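Local coordinates for protein lombricine kinase (Urechis caupo, PDB 3JPZ) that catalyses the reversible transfer of a phosphoryl group between ATP and lombricine, as a member of the phosphagen kinase family, at residues Thr120-Arg125 / Arg242-Ile247; Gly203-His206 / Thr211-Ile214; Leu213-Ile216 / Met222-Ile225. All blocks are in the same frame, centred on the assembly; numbering follows the deposited sequence.

Interaction 1. Residues Thr120-Arg125 / Arg242-Ile247; sequences TGRGIR and RGLNAI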
loop_
_atom_site.group_PDB
_atom_site.type_symbol
_atom_site.label_atom_id
_atom_site.label_comp_id
_atom_site.label_asym_id
_atom_site.label_seq_id
_atom_site.Cartn_x
_atom_site.Cartn_y
_atom_site.Cartn_z
ATOM N N THR A 120 -15.139 -20.805 2.878
ATOM C CA THR A 120 -15.967 -19.625 2.809
ATOM C C THR A 120 -15.319 -18.579 3.681
ATOM O O THR A 120 -14.264 -18.815 4.261
ATOM C CB THR A 120 -17.403 -19.894 3.285
ATOM O OG1 THR A 120 -18.237 -18.784 2.920
ATOM C CG2 THR A 120 -17.441 -20.097 4.797
ATOM N N GLY A 121 -15.943 -17.417 3.754
ATOM C CA GLY A 121 -15.473 -16.374 4.632
ATOM C C GLY A 121 -16.642 -15.889 5.453
ATOM O O GLY A 121 -17.796 -16.019 5.058
ATOM N N ARG A 122 -16.337 -15.315 6.602
ATOM C CA ARG A 122 -17.359 -14.724 7.439
ATOM C C ARG A 122 -16.849 -13.393 7.950
ATOM O O ARG A 122 -15.668 -13.255 8.267
ATOM C CB ARG A 122 -17.699 -15.655 8.597
ATOM C CG ARG A 122 -18.427 -16.925 8.159
ATOM C CD ARG A 122 -19.815 -16.607 7.634
ATOM N NE ARG A 122 -20.563 -17.806 7.270
ATOM C CZ ARG A 122 -20.521 -18.382 6.071
ATOM N NH1 ARG A 122 -19.770 -17.868 5.114
ATOM N NH2 ARG A 122 -21.235 -19.473 5.824
ATOM N N GLY A 123 -17.738 -12.408 7.980
ATOM C CA GLY A 123 -17.489 -11.173 8.699
ATOM C C GLY A 123 -18.176 -11.230 10.053
ATOM O O GLY A 123 -19.150 -11.959 10.228
ATOM N N ILE A 124 -17.654 -10.480 11.016
ATOM C CA ILE A 124 -18.263 -10.394 12.336
ATOM C C ILE A 124 -19.041 -9.085 12.428
ATOM O O ILE A 124 -18.464 -8.005 12.340
ATOM C CB ILE A 124 -17.189 -10.457 13.436
ATOM C CG1 ILE A 124 -16.252 -11.653 13.202
ATOM C CG2 ILE A 124 -17.829 -10.538 14.818
ATOM C CD1 ILE A 124 -16.952 -13.009 13.182
ATOM N N ARG A 125 -20.357 -9.177 12.572
ATOM C CA ARG A 125 -21.208 -7.992 12.543
ATOM C C ARG A 125 -20.806 -7.007 13.636
ATOM O O ARG A 125 -20.416 -7.403 14.736
ATOM C CB ARG A 125 -22.684 -8.376 12.680
ATOM C CG ARG A 125 -23.627 -7.184 12.760
ATOM C CD ARG A 125 -25.053 -7.584 12.431
ATOM N NE ARG A 125 -25.224 -7.865 11.009
ATOM C CZ ARG A 125 -26.245 -8.542 10.496
ATOM N NH1 ARG A 125 -27.198 -9.022 11.283
ATOM N NH2 ARG A 125 -26.316 -8.744 9.193
ATOM N N ARG A 242 -20.989 -27.976 10.186
ATOM C CA ARG A 242 -20.980 -28.242 11.615
ATOM C C ARG A 242 -20.085 -27.228 12.320
ATOM O O ARG A 242 -20.448 -26.671 13.355
ATOM C CB ARG A 242 -20.489 -29.665 11.880
ATOM C CG ARG A 242 -20.336 -30.001 13.355
ATOM C CD ARG A 242 -20.405 -31.505 13.582
ATOM N NE ARG A 242 -19.457 -32.233 12.743
ATOM C CZ ARG A 242 -18.156 -32.325 12.994
ATOM N NH1 ARG A 242 -17.645 -31.724 14.058
ATOM N NH2 ARG A 242 -17.367 -33.012 12.179
ATOM N N GLY A 243 -18.918 -26.978 11.740
ATOM C CA GLY A 243 -17.971 -26.035 12.302
ATOM C C GLY A 243 -18.483 -24.606 12.257
ATOM O O GLY A 243 -18.348 -23.855 13.221
ATOM N N LEU A 244 -19.078 -24.224 11.136
ATOM C CA LEU A 244 -19.524 -22.855 10.971
ATOM C C LEU A 244 -20.597 -22.542 12.003
ATOM O O LEU A 244 -20.511 -21.541 12.711
ATOM C CB LEU A 244 -20.060 -22.631 9.563
ATOM C CG LEU A 244 -18.996 -22.319 8.505
ATOM C CD1 LEU A 244 -19.566 -22.492 7.109
ATOM C CD2 LEU A 244 -18.432 -20.917 8.690
ATOM N N ASN A 245 -21.591 -23.424 12.092
ATOM C CA ASN A 245 -22.704 -23.250 13.024
ATOM C C ASN A 245 -22.228 -23.260 14.471
ATOM O O ASN A 245 -22.759 -22.541 15.317
ATOM C CB ASN A 245 -23.752 -24.349 12.816
ATOM C CG ASN A 245 -24.566 -24.159 11.537
ATOM O OD1 ASN A 245 -24.630 -23.067 10.979
ATOM N ND2 ASN A 245 -25.202 -25.229 11.078
ATOM N N ALA A 246 -21.226 -24.085 14.748
ATOM C CA ALA A 246 -20.722 -24.254 16.101
ATOM C C ALA A 246 -19.963 -23.008 16.549
ATOM O O ALA A 246 -20.085 -22.556 17.686
ATOM C CB ALA A 246 -19.828 -25.479 16.171
ATOM N N ILE A 247 -19.178 -22.457 15.634
ATOM C CA ILE A 247 -18.421 -21.247 15.893
ATOM C C ILE A 247 -19.379 -20.108 16.171
ATOM O O ILE A 247 -19.148 -19.286 17.058
ATOM C CB ILE A 247 -17.559 -20.890 14.670
ATOM C CG1 ILE A 247 -16.410 -21.888 14.524
ATOM C CG2 ILE A 247 -17.020 -19.467 14.782
ATOM C CD1 ILE A 247 -15.690 -21.792 13.184
#
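Leu244 reaches across from helix 233-252 to Thr120 and Arg122 at the end of strand 113-122, an example of a helix packed on a face of the large antiparallel sheet of the phosphagen kinase catalytic domain. The two segments meet through side chains alone, with no hydrogen bond between them.

The van der Waals contacts centre on the two branches of Leu244. Carbon meets carbon where its CD1 sits 3.9 Å from Thr120 CG2; the same CD1 is 3.7 Å from the nitrogen Arg122 NH2. The other branch, CD2, lies over one face of the Arg122 guanidinium, displaced toward the rim, and is 4.0 Å from both NE and the aliphatic CG of that arginine. The leucine and arginine side chains cross nearly at right angles. A bend at the second torsion of Arg122 (chi2 -67°) turns its chain back along its own strand, toward Thr120, and presents a guanidinium face to the leucine.

Polar contacts then fix the guanidinium from within the strand. Arg122 NH1 donates to Thr120 OG1 and also to Gly121 O, while Tyr266 makes a cation-pi contact with the same arginine. The threonine hydroxyl has a further hydrogen bond to Thr276 O. Of the two bonds from NH1, that to Gly121 O, at 2.7 Å, lies in the guanidinium plane but approaches from above the carbonyl plane; that to Thr120 OG1, at 2.8 Å, is tilted 22° from the guanidinium plane.

Interaction 2. Residues Gly203-His206 / Thr211-Ile214; sequences GIWH and TFLI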
loop_
_atom_site.group_PDB
_atom_site.type_symbol
_atom_site.label_atom_id
_atom_site.label_comp_id
_atom_site.label_asym_id
_atom_site.label_seq_id
_atom_site.Cartn_x
_atom_site.Cartn_y
_atom_site.Cartn_z
ATOM N N GLY A 203 -3.957 -14.580 12.484
ATOM C CA GLY A 203 -3.621 -15.883 13.014
ATOM C C GLY A 203 -4.172 -17.050 12.233
ATOM O O GLY A 203 -5.021 -16.905 11.355
ATOM N N ILE A 204 -3.661 -18.223 12.576
ATOM C CA ILE A 204 -4.089 -19.466 11.978
ATOM C C ILE A 204 -4.536 -20.395 13.085
ATOM O O ILE A 204 -3.776 -20.684 14.004
ATOM C CB ILE A 204 -2.935 -20.129 11.224
ATOM C CG1 ILE A 204 -2.411 -19.195 10.128
ATOM C CG2 ILE A 204 -3.386 -21.462 10.652
ATOM C CD1 ILE A 204 -1.064 -19.607 9.564
ATOM N N TRP A 205 -5.779 -20.849 13.003
ATOM C CA TRP A 205 -6.294 -21.861 13.907
ATOM C C TRP A 205 -6.573 -23.100 13.084
ATOM O O TRP A 205 -6.885 -23.005 11.902
ATOM C CB TRP A 205 -7.586 -21.379 14.561
ATOM C CG TRP A 205 -8.191 -22.345 15.544
ATOM C CD1 TRP A 205 -8.033 -22.335 16.902
ATOM C CD2 TRP A 205 -9.063 -23.445 15.252
ATOM N NE1 TRP A 205 -8.747 -23.361 17.469
ATOM C CE2 TRP A 205 -9.389 -24.056 16.480
ATOM C CE3 TRP A 205 -9.599 -23.974 14.073
ATOM C CZ2 TRP A 205 -10.218 -25.167 16.560
ATOM C CZ3 TRP A 205 -10.422 -25.073 14.157
ATOM C CH2 TRP A 205 -10.724 -25.661 15.390
ATOM N N HIS A 206 -6.439 -24.266 13.698
ATOM C CA HIS A 206 -6.924 -25.487 13.077
ATOM C C HIS A 206 -7.093 -26.569 14.118
ATOM O O HIS A 206 -6.497 -26.510 15.196
ATOM C CB HIS A 206 -5.994 -25.955 11.949
ATOM C CG HIS A 206 -4.665 -26.458 12.418
ATOM N ND1 HIS A 206 -4.471 -27.745 12.866
ATOM C CD2 HIS A 206 -3.456 -25.851 12.484
ATOM C CE1 HIS A 206 -3.203 -27.910 13.198
ATOM N NE2 HIS A 206 -2.566 -26.774 12.977
ATOM N N THR A 211 -8.150 -30.904 9.442
ATOM C CA THR A 211 -9.228 -30.994 8.462
ATOM C C THR A 211 -10.129 -29.769 8.545
ATOM O O THR A 211 -11.058 -29.620 7.758
ATOM C CB THR A 211 -10.099 -32.224 8.723
ATOM O OG1 THR A 211 -10.506 -32.225 10.096
ATOM C CG2 THR A 211 -9.337 -33.510 8.422
ATOM N N PHE A 212 -9.865 -28.905 9.522
ATOM C CA PHE A 212 -10.620 -27.672 9.682
ATOM C C PHE A 212 -9.646 -26.563 10.019
ATOM O O PHE A 212 -8.972 -26.601 11.047
ATOM C CB PHE A 212 -11.670 -27.821 10.784
ATOM C CG PHE A 212 -12.821 -26.867 10.653
ATOM C CD1 PHE A 212 -13.624 -26.881 9.526
ATOM C CD2 PHE A 212 -13.105 -25.961 11.663
ATOM C CE1 PHE A 212 -14.683 -26.009 9.408
ATOM C CE2 PHE A 212 -14.162 -25.087 11.550
ATOM C CZ PHE A 212 -14.952 -25.108 10.423
ATOM N N LEU A 213 -9.581 -25.572 9.140
ATOM C CA LEU A 213 -8.560 -24.537 9.198
ATOM C C LEU A 213 -9.221 -23.168 9.238
ATOM O O LEU A 213 -10.170 -22.905 8.522
ATOM C CB LEU A 213 -7.643 -24.647 7.982
ATOM C CG LEU A 213 -6.739 -23.447 7.691
ATOM C CD1 LEU A 213 -5.628 -23.320 8.736
ATOM C CD2 LEU A 213 -6.166 -23.595 6.285
ATOM N N ILE A 214 -8.704 -22.293 10.083
ATOM C CA ILE A 214 -9.304 -20.994 10.299
ATOM C C ILE A 214 -8.218 -19.946 10.134
ATOM O O ILE A 214 -7.196 -20.013 10.802
ATOM C CB ILE A 214 -9.898 -20.908 11.720
ATOM C CG1 ILE A 214 -11.028 -21.930 11.892
ATOM C CG2 ILE A 214 -10.371 -19.493 12.043
ATOM C CD1 ILE A 214 -12.252 -21.664 11.044
#
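Trp205 and Ile214 stand side by side on one face of a beta hairpin formed by strands 203-207 and 212-216, part of the antiparallel sheet of the catalytic domain. With Trp205 CG anti to its own backbone N (chi1 -179°), the six-membered half of the indole reaches along the partner strand: CE3 comes to 3.3 Å from Ile214 CG1, and the next ring atom, CZ3, meets Phe212 CD2 at 3.8 Å. The tryptophan arrives at the edge of the phenyl ring, near its plane, so the two rings do not stack. Leu149 of helix 135-149 also touches both Trp205 and Ile214.

The backbones of this pair exchange two hydrogen bonds, Trp205 N to Ile214 O and Ile214 N to Trp205 O, each 2.7 Å.

On the other face, His206 adopts a first torsion of 69°, which places CG between the backbone N and carbonyl carbon and carries the imidazole away from the neighbouring strand, to meet Phe179. Of the side chain, CB stays close, 3.2 Å from Phe212 O. Leu213 does the reverse and spans the strands with one branch: its CD1 lies 3.4 Å from Trp205 O and makes a tight 3.5 Å contact with Ile204 CG2.

Interaction 3. Residues Leu213-Ile216 / Met222-Ile225; sequences LIWI and MRVI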
loop_
_atom_site.group_PDB
_atom_site.type_symbol
_atom_site.label_atom_id
_atom_site.label_comp_id
_atom_site.label_asym_id
_atom_site.label_seq_id
_atom_site.Cartn_x
_atom_site.Cartn_y
_atom_site.Cartn_z
ATOM N N LEU A 213 -9.581 -25.572 9.140
ATOM C CA LEU A 213 -8.560 -24.537 9.198
ATOM C C LEU A 213 -9.221 -23.168 9.238
ATOM O O LEU A 213 -10.170 -22.905 8.522
ATOM C CB LEU A 213 -7.643 -24.647 7.982
ATOM C CG LEU A 213 -6.739 -23.447 7.691
ATOM C CD1 LEU A 213 -5.628 -23.320 8.736
ATOM C CD2 LEU A 213 -6.166 -23.595 6.285
ATOM N N ILE A 214 -8.704 -22.293 10.083
ATOM C CA ILE A 214 -9.304 -20.994 10.299
ATOM C C ILE A 214 -8.218 -19.946 10.134
ATOM O O ILE A 214 -7.196 -20.013 10.802
ATOM C CB ILE A 214 -9.898 -20.908 11.720
ATOM C CG1 ILE A 214 -11.028 -21.930 11.892
ATOM C CG2 ILE A 214 -10.371 -19.493 12.043
ATOM C CD1 ILE A 214 -12.252 -21.664 11.044
ATOM N N TRP A 215 -8.409 -19.007 9.217
ATOM C CA TRP A 215 -7.524 -17.843 9.122
ATOM C C TRP A 215 -8.262 -16.627 9.635
ATOM O O TRP A 215 -9.376 -16.344 9.207
ATOM C CB TRP A 215 -7.111 -17.536 7.694
ATOM C CG TRP A 215 -6.176 -18.489 7.072
ATOM C CD1 TRP A 215 -5.505 -19.501 7.676
ATOM C CD2 TRP A 215 -5.772 -18.489 5.704
ATOM N NE1 TRP A 215 -4.713 -20.150 6.759
ATOM C CE2 TRP A 215 -4.857 -19.542 5.540
ATOM C CE3 TRP A 215 -6.091 -17.693 4.597
ATOM C CZ2 TRP A 215 -4.262 -19.832 4.306
ATOM C CZ3 TRP A 215 -5.501 -17.986 3.372
ATOM C CH2 TRP A 215 -4.595 -19.042 3.242
ATOM N N ILE A 216 -7.628 -15.892 10.527
ATOM C CA ILE A 216 -8.218 -14.676 11.049
ATOM C C ILE A 216 -7.503 -13.458 10.475
ATOM O O ILE A 216 -6.277 -13.358 10.513
ATOM C CB ILE A 216 -8.178 -14.653 12.588
ATOM C CG1 ILE A 216 -8.973 -15.835 13.145
ATOM C CG2 ILE A 216 -8.737 -13.336 13.127
ATOM C CD1 ILE A 216 -9.009 -15.895 14.645
ATOM N N MET A 222 -12.820 -13.966 9.118
ATOM C CA MET A 222 -12.657 -15.391 9.331
ATOM C C MET A 222 -12.801 -16.150 8.024
ATOM O O MET A 222 -13.857 -16.137 7.408
ATOM C CB MET A 222 -13.704 -15.899 10.313
ATOM C CG MET A 222 -13.503 -17.336 10.725
ATOM S SD MET A 222 -14.654 -17.821 12.015
ATOM C CE MET A 222 -16.198 -17.749 11.103
ATOM N N ARG A 223 -11.730 -16.813 7.620
ATOM C CA ARG A 223 -11.744 -17.665 6.444
ATOM C C ARG A 223 -11.773 -19.093 6.937
ATOM O O ARG A 223 -10.829 -19.552 7.570
ATOM C CB ARG A 223 -10.504 -17.426 5.593
ATOM C CG ARG A 223 -10.140 -18.588 4.669
ATOM C CD ARG A 223 -10.893 -18.541 3.352
ATOM N NE ARG A 223 -10.089 -17.937 2.291
ATOM C CZ ARG A 223 -10.062 -16.639 2.005
ATOM N NH1 ARG A 223 -10.796 -15.781 2.697
ATOM N NH2 ARG A 223 -9.294 -16.198 1.019
ATOM N N VAL A 224 -12.863 -19.792 6.660
ATOM C CA VAL A 224 -13.039 -21.148 7.158
ATOM C C VAL A 224 -12.797 -22.151 6.044
ATOM O O VAL A 224 -13.411 -22.072 4.986
ATOM C CB VAL A 224 -14.448 -21.337 7.717
ATOM C CG1 VAL A 224 -14.706 -22.790 8.039
ATOM C CG2 VAL A 224 -14.649 -20.454 8.950
ATOM N N ILE A 225 -11.885 -23.086 6.271
ATOM C CA ILE A 225 -11.640 -24.124 5.286
ATOM C C ILE A 225 -11.781 -25.496 5.912
ATOM O O ILE A 225 -11.119 -25.801 6.890
ATOM C CB ILE A 225 -10.244 -23.990 4.664
ATOM C CG1 ILE A 225 -10.078 -22.593 4.043
ATOM C CG2 ILE A 225 -10.047 -25.058 3.599
ATOM C CD1 ILE A 225 -8.758 -21.963 4.327
#
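Trp215 lies alongside Arg223 of the next strand, the two pointing the same way, with CB 4.0 Å from CB and the indole CE3 4.1 Å from the arginine CG. The aliphatic part of the arginine does the touching, from an oblique direction, and the guanidinium is turned 38° from the ring plane. Bends at chi2 and chi3 (85° and 98°) steer the arginine chain beyond the indole, where NH1 forms a salt bridge with Asp220. Trp215 NE1 is held by Phe179 O. Arg223 is a residue that binds ADP, and it packs against Arg119, another ADP-binding residue, so the arginine-bearing part of this face probably borders the nucleotide site. Farther along the same face, Leu213 CD2 meets Ile225 CD1 at 3.6 Å, and Ile225 in turn touches Arg117 and Arg119.

The two strands, 212-216 and 222-229, form a beta hairpin of interior strands of the antiparallel sheet. Within 213-216 and 222-225 the hydrogen-bonded pairs are Leu213 with Ile225 and Trp215 with Arg223, each joined by two nearly straight N-H...O bonds of 2.7 to 3.0 Å. At the non-hydrogen-bonded pairs, Ile214 with Val224 and Ile216 with Met222, CA-H groups add weaker contacts: Ile214 CA faces Arg223 O at 3.4 Å, and Met222 CA likewise approaches Trp215 O.

The opposite face is apolar and covered by helices 135-149 and 233-252. Ile214 divides its branches between two neighbours on it. CG2 crosses the Met222 side chain, approaching CG to 4.0 Å, while CD1 extends beside Val224 and presses tightly on its CG2 at 3.4 Å; Leu149 and Ile247 of the two helices close over the isoleucine.

The three contacts trace neighbouring strands of one antiparallel sheet and a helix lying on it. Strands 203-207, 212-216, 222-229 and 113-122 follow one another across the sheet. Interactions 2 and 3 are successive hairpins sharing Leu213 and Ile214, with centres about 6 Å apart. Both are nested in the long loop closed by interaction 1, whose centre is about 9 Å from that of interaction 3 and about 12 Å from that of interaction 2. Helix 233-252 directly follows strand 222-229 and folds back over the sheet, so that Gly243 and Ile247 meet Phe212. One face is thus packed by helices, while the other presents arginines that bind ADP.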